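Local coordinates for NOL1/NOP2/sun family protein (Enterococcus faecium, PDB 3M4X) that probably methylates cytosine in ribosomal RNA, as a member of the RsmF-like methyltransferases with a C-terminal PUA-like RNA-binding domain, at residues E258-T263 / K281-W286. Numbering follows the deposited sequence.
Sequences EEIPLT and KTIRIW
The carbonyl oxygen of K281 takes a hydrogen bond from a water at 2.7 Å, with no direct hydrogen bond to the backbone of 258-263. The same water accepts from I260 N at 3.0 Å. A second water lies within reach of E258 O and, farther off at 3.2 Å, of K281 O. Where a chain leaves a sheet, water can fill in for direct backbone bonds: strands 255-258 and 283-285 both pair antiparallel with strand 295-302 of the Rossmann-like methyltransferase domain, and 258-263 leaves at the end of the first while 281-286 enters the second. Beyond the waters the contact turns apolar. In I283, chi1 sets CG1 beside the backbone N, and an extended chi2 (176°) carries CD1 out to I260 CG2 at 3.7 Å and L262 CD1 at 3.9 Å. I260 also brings its CB and CD1 to the same methyl, whereas L262 touches it with one branch alone. Helix 95-101 adds to this cluster, with A100 against I260 and I96 and T99 against L262. Toward the surface, the extended K281 chain crosses that of E259, CD to CG at 4.2 Å; their charged ends remain apart, NZ of K281 lying 5.8 Å from OE2 of E259.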
loop_
_atom_site.group_PDB
_atom_site.type_symbol
_atom_site.label_atom_id
_atom_site.label_comp_id
_atom_site.label_asym_id
_atom_site.label_seq_id
_atom_site.Cartn_x
_atom_site.Cartn_y
_atom_site.Cartn_z
ATOM N N GLU A 258 20.101 5.051 -9.964
ATOM C CA GLU A 258 20.568 3.810 -9.386
ATOM C C GLU A 258 19.998 2.579 -10.104
ATOM O O GLU A 258 18.933 2.631 -10.743
ATOM C CB GLU A 258 20.195 3.787 -7.900
ATOM C CG GLU A 258 21.313 3.347 -6.979
ATOM C CD GLU A 258 22.358 4.417 -6.753
ATOM O OE1 GLU A 258 22.015 5.615 -6.779
ATOM O OE2 GLU A 258 23.531 4.053 -6.538
ATOM N N GLU A 259 20.705 1.463 -9.985
ATOM C CA GLU A 259 20.243 0.217 -10.573
ATOM C C GLU A 259 19.098 -0.374 -9.772
ATOM O O GLU A 259 19.023 -0.207 -8.557
ATOM C CB GLU A 259 21.388 -0.778 -10.669
ATOM C CG GLU A 259 22.532 -0.245 -11.505
ATOM C CD GLU A 259 23.446 -1.338 -12.017
ATOM O OE1 GLU A 259 23.598 -2.370 -11.322
ATOM O OE2 GLU A 259 24.015 -1.162 -13.120
ATOM N N ILE A 260 18.192 -1.044 -10.473
ATOM C CA ILE A 260 17.082 -1.742 -9.851
ATOM C C ILE A 260 17.230 -3.227 -10.161
ATOM O O ILE A 260 16.808 -3.684 -11.219
ATOM C CB ILE A 260 15.747 -1.238 -10.410
ATOM C CG1 ILE A 260 15.583 0.259 -10.106
ATOM C CG2 ILE A 260 14.580 -2.079 -9.849
ATOM C CD1 ILE A 260 14.407 0.940 -10.809
ATOM N N PRO A 261 17.867 -3.980 -9.253
ATOM C CA PRO A 261 18.100 -5.400 -9.537
ATOM C C PRO A 261 16.786 -6.145 -9.747
ATOM O O PRO A 261 15.846 -5.993 -8.964
ATOM C CB PRO A 261 18.805 -5.905 -8.273
ATOM C CG PRO A 261 19.315 -4.661 -7.577
ATOM C CD PRO A 261 18.334 -3.589 -7.910
ATOM N N LEU A 262 16.715 -6.934 -10.812
ATOM C CA LEU A 262 15.544 -7.765 -11.073
ATOM C C LEU A 262 15.931 -9.086 -11.716
ATOM O O LEU A 262 16.936 -9.173 -12.424
ATOM C CB LEU A 262 14.557 -7.043 -11.980
ATOM C CG LEU A 262 13.568 -6.120 -11.288
ATOM C CD1 LEU A 262 12.604 -5.585 -12.318
ATOM C CD2 LEU A 262 12.832 -6.880 -10.209
ATOM N N THR A 263 15.127 -10.112 -11.458
ATOM C CA THR A 263 15.297 -11.400 -12.110
ATOM C C THR A 263 14.623 -11.338 -13.468
ATOM O O THR A 263 15.212 -11.685 -14.488
ATOM C CB THR A 263 14.657 -12.530 -11.294
ATOM O OG1 THR A 263 15.222 -12.545 -9.980
ATOM C CG2 THR A 263 14.892 -13.890 -11.972
ATOM N N LYS A 281 19.238 2.701 -16.858
ATOM C CA LYS A 281 19.047 2.066 -15.553
ATOM C C LYS A 281 17.620 2.206 -15.065
ATOM O O LYS A 281 17.236 1.584 -14.083
ATOM C CB LYS A 281 19.970 2.686 -14.504
ATOM C CG LYS A 281 21.448 2.456 -14.733
ATOM C CD LYS A 281 22.259 3.268 -13.723
ATOM C CE LYS A 281 23.678 3.491 -14.216
ATOM N NZ LYS A 281 24.348 4.579 -13.455
ATOM N N THR A 282 16.845 3.060 -15.722
ATOM C CA THR A 282 15.423 3.147 -15.429
ATOM C C THR A 282 14.670 2.063 -16.216
ATOM O O THR A 282 15.191 1.506 -17.185
ATOM C CB THR A 282 14.869 4.561 -15.699
ATOM O OG1 THR A 282 14.816 4.810 -17.109
ATOM C CG2 THR A 282 15.769 5.625 -15.024
ATOM N N ILE A 283 13.453 1.756 -15.781
ATOM C CA ILE A 283 12.728 0.584 -16.266
ATOM C C ILE A 283 11.466 0.972 -16.997
ATOM O O ILE A 283 10.666 1.755 -16.492
ATOM C CB ILE A 283 12.271 -0.308 -15.106
ATOM C CG1 ILE A 283 13.455 -1.003 -14.434
ATOM C CG2 ILE A 283 11.231 -1.320 -15.578
ATOM C CD1 ILE A 283 13.027 -1.816 -13.208
ATOM N N ARG A 284 11.286 0.404 -18.179
ATOM C CA ARG A 284 10.038 0.563 -18.903
ATOM C C ARG A 284 9.330 -0.770 -19.046
ATOM O O ARG A 284 9.954 -1.807 -19.247
ATOM C CB ARG A 284 10.261 1.199 -20.281
ATOM C CG ARG A 284 10.236 2.725 -20.253
ATOM C CD ARG A 284 10.550 3.311 -21.626
ATOM N NE ARG A 284 10.411 4.763 -21.657
ATOM C CZ ARG A 284 9.269 5.413 -21.886
ATOM N NH1 ARG A 284 8.140 4.746 -22.111
ATOM N NH2 ARG A 284 9.256 6.738 -21.886
ATOM N N ILE A 285 8.014 -0.730 -18.939
ATOM C CA ILE A 285 7.212 -1.902 -19.218
ATOM C C ILE A 285 6.278 -1.567 -20.377
ATOM O O ILE A 285 5.434 -0.677 -20.270
ATOM C CB ILE A 285 6.448 -2.371 -17.956
ATOM C CG1 ILE A 285 7.449 -2.855 -16.905
ATOM C CG2 ILE A 285 5.472 -3.491 -18.300
ATOM C CD1 ILE A 285 6.838 -3.217 -15.598
ATOM N N TRP A 286 6.479 -2.253 -21.497
ATOM C CA TRP A 286 5.680 -2.042 -22.702
ATOM C C TRP A 286 4.723 -3.225 -22.870
ATOM O O TRP A 286 5.136 -4.378 -22.736
ATOM C CB TRP A 286 6.575 -1.953 -23.938
ATOM C CG TRP A 286 7.512 -0.749 -24.038
ATOM C CD1 TRP A 286 8.860 -0.735 -23.797
ATOM C CD2 TRP A 286 7.172 0.579 -24.474
ATOM N NE1 TRP A 286 9.372 0.523 -24.028
ATOM C CE2 TRP A 286 8.359 1.345 -24.450
ATOM C CE3 TRP A 286 5.982 1.194 -24.877
ATOM C CZ2 TRP A 286 8.385 2.697 -24.805
ATOM C CZ3 TRP A 286 6.010 2.537 -25.227
ATOM C CH2 TRP A 286 7.205 3.274 -25.192
HETATM O O HOH W 1 16.585 3.615 -11.756
HETATM O O HOH W 2 18.257 -0.827 -13.506
#